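Long-range contacts in PA4485 (Pseudomonas aeruginosa, PDB 4AVR), which probably acts as a lytic transglycosylase of the RlpA family, with a preference for peptidoglycan glycan strands that lack stem peptides: residues L16-Y24 with V54-P62; V44-V55 with I69-G80. All coordinates share one frame; numbering follows the deposited sequence.

Contact 1: residues L16-Y24 with V54-P62; sequences LRTASGERY and VVRINDRGP
In the double-psi beta-barrel domain of this RlpA-family protein, the type I turn Thr18-Gly21 docks through Ser20 and its neighbours onto Asn58 and Asp59, in the later part of strand 52-59. The backbone oxygen of Asn58 receives two bonds from one residue: Ser20 OG lies 2.9 Å from Asn58 O and only slightly off the carbonyl plane, whereas Ser20 N reaches the same Asn58 O from above that plane over a longer 3.3 Å. Ser20 OG can take part because chi1 of 71° sets it between its own backbone N and carbonyl carbon; there it also accepts from Glu22 N, an ST turn that ties the turn to the acidic residue beyond it. Glu22 has an extended chain beyond CG and meets Arg56 from the opposite direction. The guanidinium grips the carboxylate end-on in a two-bond salt bridge, NH1 of Arg56 lying 2.9 Å from Glu22 OE2 and NH2 of Arg56 3.0 Å from Glu22 OE1 on its syn lone pair. The two planes are nevertheless turned 54° apart. Asn58 ND2 adds a third bond, nearly straight, to Glu22 OE1 at 3.0 Å; this donor comes from above the carboxylate, whose plane stands almost perpendicular to the amide. Glu22 is thus fixed in rotation by a charged partner and a neutral one. At the other end of the turn, Asp59 rests its carboxylate carbon CG 3.5 Å from Thr18 CB, while its OD2 is hydrogen-bonded by Tyr9 OH. Arg60, whose NH1 bonds to the backbone oxygens of His33 and Leu36, lays its CG against Ala19 CB. Beside this apolar touch, Ala19 N donates to Asp59 OD1 at 2.9 Å, along a 168° N-H...O line that meets the oxygen from above the carboxylate plane.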
loop_
_atom_site.group_PDB
_atom_site.type_symbol
_atom_site.label_atom_id
_atom_site.label_comp_id
_atom_site.label_asym_id
_atom_site.label_seq_id
_atom_site.Cartn_x
_atom_site.Cartn_y
_atom_site.Cartn_z
ATOM N N LEU A 16 2.451 -7.731 -9.732
ATOM C CA LEU A 16 3.557 -8.561 -9.258
ATOM C C LEU A 16 3.014 -9.842 -8.661
ATOM O O LEU A 16 1.915 -9.878 -8.121
ATOM C CB LEU A 16 4.395 -7.821 -8.216
ATOM C CG LEU A 16 5.002 -6.514 -8.727
ATOM C CD1 LEU A 16 5.838 -5.859 -7.640
ATOM C CD2 LEU A 16 5.831 -6.752 -9.978
ATOM N N ARG A 17 3.802 -10.911 -8.744
ATOM C CA ARG A 17 3.351 -12.218 -8.305
ATOM C C ARG A 17 3.218 -12.322 -6.810
ATOM O O ARG A 17 4.154 -12.019 -6.068
ATOM C CB ARG A 17 4.366 -13.284 -8.695
ATOM C CG ARG A 17 4.634 -13.422 -10.152
ATOM C CD ARG A 17 3.465 -14.070 -10.814
ATOM N NE ARG A 17 3.806 -14.413 -12.191
ATOM C CZ ARG A 17 2.969 -14.972 -13.046
ATOM N NH1 ARG A 17 1.738 -15.291 -12.655
ATOM N NH2 ARG A 17 3.352 -15.221 -14.284
ATOM N N THR A 18 2.061 -12.812 -6.381
ATOM C CA THR A 18 1.845 -13.256 -5.023
ATOM C C THR A 18 2.407 -14.664 -4.867
ATOM O O THR A 18 2.748 -15.333 -5.857
ATOM C CB THR A 18 0.338 -13.293 -4.678
ATOM O OG1 THR A 18 -0.309 -14.288 -5.477
ATOM C CG2 THR A 18 -0.325 -11.922 -4.860
ATOM N N ALA A 19 2.458 -15.140 -3.630
ATOM C CA ALA A 19 2.952 -16.497 -3.355
ATOM C C ALA A 19 2.072 -17.568 -4.010
ATOM O O ALA A 19 2.567 -18.658 -4.321
ATOM C CB ALA A 19 3.040 -16.728 -1.857
ATOM N N SER A 20 0.783 -17.278 -4.220
ATOM C CA SER A 20 -0.140 -18.215 -4.885
ATOM C C SER A 20 0.086 -18.305 -6.374
ATOM O O SER A 20 -0.500 -19.181 -7.046
ATOM C CB SER A 20 -1.604 -17.812 -4.721
ATOM O OG SER A 20 -1.918 -16.658 -5.483
ATOM N N GLY A 21 0.872 -17.380 -6.915
ATOM C CA GLY A 21 1.080 -17.290 -8.346
ATOM C C GLY A 21 0.241 -16.227 -9.003
ATOM O O GLY A 21 0.606 -15.753 -10.068
ATOM N N GLU A 22 -0.883 -15.843 -8.405
ATOM C CA GLU A 22 -1.712 -14.798 -9.008
ATOM C C GLU A 22 -0.966 -13.485 -8.964
ATOM O O GLU A 22 -0.317 -13.174 -7.980
ATOM C CB GLU A 22 -3.025 -14.625 -8.253
ATOM C CG GLU A 22 -3.897 -15.854 -8.310
ATOM C CD GLU A 22 -5.289 -15.667 -7.736
ATOM O OE1 GLU A 22 -5.576 -14.592 -7.138
ATOM O OE2 GLU A 22 -6.107 -16.599 -7.894
ATOM N N ARG A 23 -1.083 -12.683 -10.008
ATOM C CA ARG A 23 -0.588 -11.313 -9.941
ATOM C C ARG A 23 -1.497 -10.500 -9.026
ATOM O O ARG A 23 -2.716 -10.605 -9.116
ATOM C CB ARG A 23 -0.493 -10.711 -11.339
ATOM C CG ARG A 23 0.563 -11.424 -12.202
ATOM C CD ARG A 23 0.929 -10.731 -13.504
ATOM N NE ARG A 23 1.980 -11.419 -14.298
ATOM C CZ ARG A 23 3.308 -11.297 -14.142
ATOM N NH1 ARG A 23 3.818 -10.514 -13.197
ATOM N NH2 ARG A 23 4.139 -11.966 -14.940
ATOM N N TYR A 24 -0.923 -9.715 -8.125
ATOM C CA TYR A 24 -1.746 -8.943 -7.209
ATOM C C TYR A 24 -2.637 -7.969 -7.998
ATOM O O TYR A 24 -2.150 -7.243 -8.872
ATOM C CB TYR A 24 -0.884 -8.193 -6.171
ATOM C CG TYR A 24 -1.726 -7.184 -5.396
ATOM C CD1 TYR A 24 -2.818 -7.593 -4.626
ATOM C CD2 TYR A 24 -1.478 -5.833 -5.488
ATOM C CE1 TYR A 24 -3.627 -6.664 -4.001
ATOM C CE2 TYR A 24 -2.286 -4.898 -4.859
ATOM C CZ TYR A 24 -3.378 -5.317 -4.122
ATOM O OH TYR A 24 -4.226 -4.430 -3.514
ATOM N N VAL A 54 -15.605 -10.414 2.943
ATOM C CA VAL A 54 -15.018 -11.746 2.787
ATOM C C VAL A 54 -13.911 -11.655 1.743
ATOM O O VAL A 54 -14.116 -11.122 0.643
ATOM C CB VAL A 54 -16.074 -12.780 2.385
ATOM C CG1 VAL A 54 -15.424 -14.134 2.146
ATOM C CG2 VAL A 54 -17.134 -12.894 3.470
ATOM N N VAL A 55 -12.735 -12.142 2.117
ATOM C CA VAL A 55 -11.586 -12.192 1.213
ATOM C C VAL A 55 -11.133 -13.628 1.016
ATOM O O VAL A 55 -11.473 -14.523 1.790
ATOM C CB VAL A 55 -10.409 -11.340 1.734
ATOM C CG1 VAL A 55 -10.770 -9.854 1.751
ATOM C CG2 VAL A 55 -9.938 -11.828 3.103
ATOM N N ARG A 56 -10.378 -13.821 -0.064
ATOM C CA ARG A 56 -9.791 -15.105 -0.432
ATOM C C ARG A 56 -8.276 -14.998 -0.267
ATOM O O ARG A 56 -7.660 -14.053 -0.769
ATOM C CB ARG A 56 -10.157 -15.347 -1.912
ATOM C CG ARG A 56 -9.577 -16.561 -2.586
ATOM C CD ARG A 56 -10.135 -16.675 -4.000
ATOM N NE ARG A 56 -9.813 -15.546 -4.897
ATOM C CZ ARG A 56 -8.697 -15.458 -5.614
ATOM N NH1 ARG A 56 -7.770 -16.409 -5.555
ATOM N NH2 ARG A 56 -8.507 -14.422 -6.414
ATOM N N ILE A 57 -7.650 -15.963 0.411
ATOM C CA ILE A 57 -6.212 -15.929 0.662
ATOM C C ILE A 57 -5.447 -16.313 -0.614
ATOM O O ILE A 57 -5.681 -17.379 -1.191
ATOM C CB ILE A 57 -5.806 -16.866 1.827
ATOM C CG1 ILE A 57 -6.588 -16.492 3.104
ATOM C CG2 ILE A 57 -4.293 -16.850 2.032
ATOM C CD1 ILE A 57 -6.480 -15.029 3.520
ATOM N N ASN A 58 -4.535 -15.452 -1.037
ATOM C CA ASN A 58 -3.693 -15.748 -2.203
ATOM C C ASN A 58 -2.237 -15.333 -2.027
ATOM O O ASN A 58 -1.504 -15.304 -3.001
ATOM C CB ASN A 58 -4.290 -15.167 -3.502
ATOM C CG ASN A 58 -4.052 -13.687 -3.632
ATOM O OD1 ASN A 58 -3.669 -13.030 -2.666
ATOM N ND2 ASN A 58 -4.264 -13.148 -4.839
ATOM N N ASP A 59 -1.805 -15.034 -0.804
ATOM C CA ASP A 59 -0.447 -14.550 -0.604
ATOM C C ASP A 59 0.011 -14.833 0.818
ATOM O O ASP A 59 -0.802 -15.145 1.693
ATOM C CB ASP A 59 -0.371 -13.043 -0.908
ATOM C CG ASP A 59 1.017 -12.560 -1.324
ATOM O OD1 ASP A 59 1.967 -13.360 -1.441
ATOM O OD2 ASP A 59 1.147 -11.335 -1.555
ATOM N N ARG A 60 1.321 -14.716 1.011
ATOM C CA ARG A 60 1.967 -14.821 2.300
ATOM C C ARG A 60 2.402 -13.442 2.772
ATOM O O ARG A 60 2.081 -12.425 2.166
ATOM C CB ARG A 60 3.126 -15.839 2.226
ATOM C CG ARG A 60 2.667 -17.246 1.869
ATOM C CD ARG A 60 1.753 -17.819 2.933
ATOM N NE ARG A 60 1.210 -19.116 2.549
ATOM C CZ ARG A 60 -0.022 -19.534 2.855
ATOM N NH1 ARG A 60 -0.847 -18.762 3.558
ATOM N NH2 ARG A 60 -0.459 -20.722 2.445
ATOM N N GLY A 61 3.109 -13.429 3.894
ATOM C CA GLY A 61 3.023 -12.315 4.831
ATOM C C GLY A 61 1.718 -12.447 5.615
ATOM O O GLY A 61 0.959 -13.380 5.417
ATOM N N PRO A 62 1.415 -11.482 6.498
ATOM C CA PRO A 62 2.165 -10.264 6.763
ATOM C C PRO A 62 3.551 -10.430 7.359
ATOM O O PRO A 62 3.943 -11.517 7.814
ATOM C CB PRO A 62 1.293 -9.523 7.775
ATOM C CG PRO A 62 -0.069 -10.062 7.579
ATOM C CD PRO A 62 0.084 -11.457 7.131
#

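Contact 2: residues V44-V55 with I69-G80; sequences VTNLDNRRSVVV and IDVSRKAAEGLG
Leu79 O, at the C-terminal end of helix 73-79 in the double-psi beta-barrel fold, is gripped by two amides from opposite faces of its carbonyl plane: Asn46 ND2 and Asn49 ND2 each stand 2.9 Å from Leu79 O. The Asn49 bond is the straighter, at 172°, with the acceptor in its amide plane. Both asparagines also form Asx turns, Asn46 OD1 accepting from Asp48 N and Asn49 OD1 from Arg51 N, so the end of strand 41-46 and the turn after it present two amides to the helix end. There Gly80 closes a Schellman motif. Arg51, bent at chi3, lays one guanidinium face over the Gly78-Gly80 backbone, with Gly78 C 3.8 Å above its plane. Leu79 itself turns its branched end to the sheet: CD1 meets Val44 CG1 at 3.9 Å, and CG meets Val53 CG2 at 3.8 Å. The other Val53 branch, CG1, packs on the bare backbone of Gly78. Deeper in the core, Ile69 CD1 is approached by Val44 CG2 and Val55 CG2. Strand 52-55 runs roughly antiparallel to the helix, and the last apolar touch between them brings Val55 CG1 to 3.7 Å from Ala75 CB.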
loop_
_atom_site.group_PDB
_atom_site.type_symbol
_atom_site.label_atom_id
_atom_site.label_comp_id
_atom_site.label_asym_id
_atom_site.label_seq_id
_atom_site.Cartn_x
_atom_site.Cartn_y
_atom_site.Cartn_z
ATOM N N VAL A 44 -13.524 -10.857 7.422
ATOM C CA VAL A 44 -12.733 -9.871 8.136
ATOM C C VAL A 44 -13.682 -8.778 8.623
ATOM O O VAL A 44 -14.428 -8.223 7.825
ATOM C CB VAL A 44 -11.676 -9.250 7.203
ATOM C CG1 VAL A 44 -10.819 -8.256 7.962
ATOM C CG2 VAL A 44 -10.835 -10.336 6.561
ATOM N N THR A 45 -13.641 -8.477 9.921
ATOM C CA THR A 45 -14.462 -7.424 10.504
ATOM C C THR A 45 -13.545 -6.355 11.074
ATOM O O THR A 45 -12.698 -6.638 11.917
ATOM C CB THR A 45 -15.358 -7.972 11.625
ATOM O OG1 THR A 45 -16.184 -9.013 11.112
ATOM C CG2 THR A 45 -16.236 -6.872 12.225
ATOM N N ASN A 46 -13.713 -5.124 10.608
ATOM C CA ASN A 46 -13.012 -3.974 11.142
ATOM C C ASN A 46 -13.633 -3.631 12.493
ATOM O O ASN A 46 -14.806 -3.272 12.568
ATOM C CB ASN A 46 -13.126 -2.799 10.164
ATOM C CG ASN A 46 -12.371 -1.566 10.609
ATOM O OD1 ASN A 46 -12.107 -1.368 11.787
ATOM N ND2 ASN A 46 -12.032 -0.706 9.653
ATOM N N LEU A 47 -12.867 -3.784 13.563
ATOM C CA LEU A 47 -13.415 -3.589 14.903
ATOM C C LEU A 47 -13.652 -2.123 15.235
ATOM O O LEU A 47 -14.377 -1.817 16.185
ATOM C CB LEU A 47 -12.538 -4.273 15.938
ATOM C CG LEU A 47 -12.529 -5.797 15.787
ATOM C CD1 LEU A 47 -11.313 -6.427 16.468
ATOM C CD2 LEU A 47 -13.802 -6.375 16.357
ATOM N N ASP A 48 -13.091 -1.217 14.453
ATOM C CA ASP A 48 -13.322 0.214 14.656
ATOM C C ASP A 48 -14.643 0.718 14.101
ATOM O O ASP A 48 -15.177 1.695 14.634
ATOM C CB ASP A 48 -12.128 1.026 14.173
ATOM C CG ASP A 48 -10.939 0.949 15.167
ATOM O OD1 ASP A 48 -11.142 0.495 16.305
ATOM O OD2 ASP A 48 -9.852 1.378 14.782
ATOM N N ASN A 49 -15.199 0.061 13.089
ATOM C CA ASN A 49 -16.486 0.480 12.515
ATOM C C ASN A 49 -17.497 -0.644 12.323
ATOM O O ASN A 49 -18.613 -0.383 11.907
ATOM C CB ASN A 49 -16.248 1.195 11.200
ATOM C CG ASN A 49 -15.533 0.293 10.178
ATOM O OD1 ASN A 49 -15.569 -0.897 10.249
ATOM N ND2 ASN A 49 -14.861 0.964 9.221
ATOM N N ARG A 50 -17.106 -1.872 12.629
ATOM C CA ARG A 50 -17.966 -3.058 12.489
ATOM C C ARG A 50 -18.337 -3.438 11.059
ATOM O O ARG A 50 -19.164 -4.338 10.832
ATOM C CB ARG A 50 -19.262 -2.935 13.327
ATOM C CG ARG A 50 -19.122 -2.627 14.788
ATOM C CD ARG A 50 -18.440 -3.765 15.423
ATOM N NE ARG A 50 -19.312 -4.925 15.629
ATOM C CZ ARG A 50 -18.909 -5.968 16.338
ATOM N NH1 ARG A 50 -17.705 -5.929 16.965
ATOM N NH2 ARG A 50 -19.695 -7.021 16.437
ATOM N N ARG A 51 -17.661 -2.828 10.083
ATOM C CA ARG A 51 -17.835 -3.239 8.693
ATOM C C ARG A 51 -17.114 -4.549 8.443
ATOM O O ARG A 51 -16.077 -4.816 9.048
ATOM C CB ARG A 51 -17.314 -2.173 7.755
ATOM C CG ARG A 51 -18.098 -0.876 7.905
ATOM C CD ARG A 51 -17.692 0.184 6.913
ATOM N NE ARG A 51 -18.089 -0.183 5.574
ATOM C CZ ARG A 51 -17.801 0.532 4.497
ATOM N NH1 ARG A 51 -17.102 1.654 4.609
ATOM N NH2 ARG A 51 -18.198 0.114 3.306
ATOM N N SER A 52 -17.657 -5.371 7.557
ATOM C CA SER A 52 -17.062 -6.666 7.261
ATOM C C SER A 52 -17.066 -6.963 5.776
ATOM O O SER A 52 -17.909 -6.477 5.020
ATOM C CB SER A 52 -17.769 -7.787 8.015
ATOM O OG SER A 52 -19.067 -8.014 7.541
ATOM N N VAL A 53 -16.075 -7.753 5.373
ATOM C CA VAL A 53 -15.951 -8.267 4.007
ATOM C C VAL A 53 -15.484 -9.710 4.068
ATOM O O VAL A 53 -15.014 -10.170 5.106
ATOM C CB VAL A 53 -14.948 -7.462 3.154
ATOM C CG1 VAL A 53 -15.355 -5.996 3.058
ATOM C CG2 VAL A 53 -13.541 -7.599 3.677
ATOM N N VAL A 54 -15.605 -10.414 2.943
ATOM C CA VAL A 54 -15.018 -11.746 2.787
ATOM C C VAL A 54 -13.911 -11.655 1.743
ATOM O O VAL A 54 -14.116 -11.122 0.643
ATOM C CB VAL A 54 -16.074 -12.780 2.385
ATOM C CG1 VAL A 54 -15.424 -14.134 2.146
ATOM C CG2 VAL A 54 -17.134 -12.894 3.470
ATOM N N VAL A 55 -12.735 -12.142 2.117
ATOM C CA VAL A 55 -11.586 -12.192 1.213
ATOM C C VAL A 55 -11.133 -13.628 1.016
ATOM O O VAL A 55 -11.473 -14.523 1.790
ATOM C CB VAL A 55 -10.409 -11.340 1.734
ATOM C CG1 VAL A 55 -10.770 -9.854 1.751
ATOM C CG2 VAL A 55 -9.938 -11.828 3.103
ATOM N N ILE A 69 -3.308 -9.862 8.804
ATOM C CA ILE A 69 -3.788 -10.001 7.431
ATOM C C ILE A 69 -3.498 -8.724 6.667
ATOM O O ILE A 69 -3.550 -7.643 7.233
ATOM C CB ILE A 69 -5.295 -10.362 7.428
ATOM C CG1 ILE A 69 -5.775 -10.905 6.081
ATOM C CG2 ILE A 69 -6.164 -9.214 7.937
ATOM C CD1 ILE A 69 -7.104 -11.629 6.163
ATOM N N ASP A 70 -3.161 -8.863 5.385
ATOM C CA ASP A 70 -3.014 -7.733 4.475
ATOM C C ASP A 70 -4.032 -7.904 3.363
ATOM O O ASP A 70 -4.054 -8.954 2.735
ATOM C CB ASP A 70 -1.610 -7.698 3.853
ATOM C CG ASP A 70 -0.481 -7.662 4.890
ATOM O OD1 ASP A 70 -0.665 -7.134 6.010
ATOM O OD2 ASP A 70 0.607 -8.177 4.575
ATOM N N VAL A 71 -4.867 -6.893 3.116
ATOM C CA VAL A 71 -5.977 -7.036 2.174
ATOM C C VAL A 71 -5.778 -6.159 0.935
ATOM O O VAL A 71 -5.007 -5.203 0.937
ATOM C CB VAL A 71 -7.340 -6.724 2.855
ATOM C CG1 VAL A 71 -7.528 -7.591 4.095
ATOM C CG2 VAL A 71 -7.471 -5.245 3.187
ATOM N N SER A 72 -6.504 -6.496 -0.123
ATOM C CA SER A 72 -6.485 -5.694 -1.338
ATOM C C SER A 72 -7.095 -4.313 -1.114
ATOM O O SER A 72 -7.830 -4.079 -0.155
ATOM C CB SER A 72 -7.267 -6.388 -2.429
ATOM O OG SER A 72 -8.647 -6.410 -2.073
ATOM N N ARG A 73 -6.835 -3.406 -2.054
ATOM C CA ARG A 73 -7.441 -2.079 -1.990
ATOM C C ARG A 73 -8.962 -2.146 -1.942
ATOM O O ARG A 73 -9.600 -1.446 -1.150
ATOM C CB ARG A 73 -6.990 -1.231 -3.182
ATOM C CG ARG A 73 -7.344 0.250 -3.015
ATOM C CD ARG A 73 -8.264 0.830 -4.025
ATOM N NE ARG A 73 -8.193 0.263 -5.313
ATOM C CZ ARG A 73 -9.127 -0.330 -6.049
ATOM N NH1 ARG A 73 -10.423 -0.504 -5.743
ATOM N NH2 ARG A 73 -8.666 -0.759 -7.184
ATOM N N LYS A 74 -9.563 -2.964 -2.797
ATOM C CA LYS A 74 -11.016 -3.079 -2.833
ATOM C C LYS A 74 -11.551 -3.592 -1.497
ATOM O O LYS A 74 -12.592 -3.118 -1.010
ATOM C CB LYS A 74 -11.457 -3.988 -3.984
ATOM C CG LYS A 74 -12.956 -4.119 -4.122
ATOM C CD LYS A 74 -13.599 -2.857 -4.621
ATOM C CE LYS A 74 -15.066 -3.095 -4.953
ATOM N NZ LYS A 74 -15.771 -1.845 -5.361
ATOM N N ALA A 75 -10.867 -4.556 -0.885
ATOM C CA ALA A 75 -11.289 -5.044 0.429
ATOM C C ALA A 75 -11.170 -3.940 1.480
ATOM O O ALA A 75 -12.031 -3.814 2.359
ATOM C CB ALA A 75 -10.478 -6.267 0.829
ATOM N N ALA A 76 -10.102 -3.155 1.410
ATOM C CA ALA A 76 -9.915 -2.042 2.338
ATOM C C ALA A 76 -11.034 -1.018 2.223
ATOM O O ALA A 76 -11.492 -0.463 3.224
ATOM C CB ALA A 76 -8.581 -1.388 2.125
ATOM N N GLU A 77 -11.498 -0.771 1.000
ATOM C CA GLU A 77 -12.672 0.093 0.799
ATOM C C GLU A 77 -13.902 -0.472 1.500
ATOM O O GLU A 77 -14.618 0.254 2.191
ATOM C CB GLU A 77 -12.955 0.287 -0.698
ATOM C CG GLU A 77 -11.877 1.102 -1.391
ATOM C CD GLU A 77 -11.960 1.133 -2.894
ATOM O OE1 GLU A 77 -12.461 0.198 -3.538
ATOM O OE2 GLU A 77 -11.352 2.054 -3.479
ATOM N N GLY A 78 -14.147 -1.770 1.334
ATOM C CA GLY A 78 -15.286 -2.412 1.988
ATOM C C GLY A 78 -15.190 -2.375 3.511
ATOM O O GLY A 78 -16.204 -2.334 4.190
ATOM N N LEU A 79 -13.959 -2.377 4.023
ATOM C CA LEU A 79 -13.707 -2.309 5.467
ATOM C C LEU A 79 -13.676 -0.883 6.006
ATOM O O LEU A 79 -13.583 -0.688 7.214
ATOM C CB LEU A 79 -12.401 -3.026 5.790
ATOM C CG LEU A 79 -12.445 -4.545 5.652
ATOM C CD1 LEU A 79 -11.033 -5.113 5.588
ATOM C CD2 LEU A 79 -13.218 -5.174 6.797
ATOM N N GLY A 80 -13.751 0.115 5.134
ATOM C CA GLY A 80 -13.663 1.506 5.560
ATOM C C GLY A 80 -12.330 1.893 6.166
ATOM O O GLY A 80 -12.271 2.734 7.064
HETATM O O HOH W 1 -14.672 4.248 8.778
HETATM O O HOH W 2 -18.514 -3.893 3.980
#

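Overall arrangement
From the N terminus, the chain leaves strand 2-8 for the loop holding 16-24, then forms strands 30-32 and 41-46 before strand 52-59 returns to that loop, where contact 1 closes the first long excursion. Contact 2 starts within this span, at 44-55, and closes the connection running from strand 52-59 through strand 67-71 into helix 73-79, so the two cross along the chain. Their segments overlap at Val54 and Val55 on strand 52-59, whose later part meets the loop and whose earlier part meets the helix. Their centres, about 16 Å apart, lie on opposite sides of the chain's centre. Tyr24 OH, probably hydrogen-bonded to Arg73 N, and Pro62, packed on Ile69 and Asp70, join them directly.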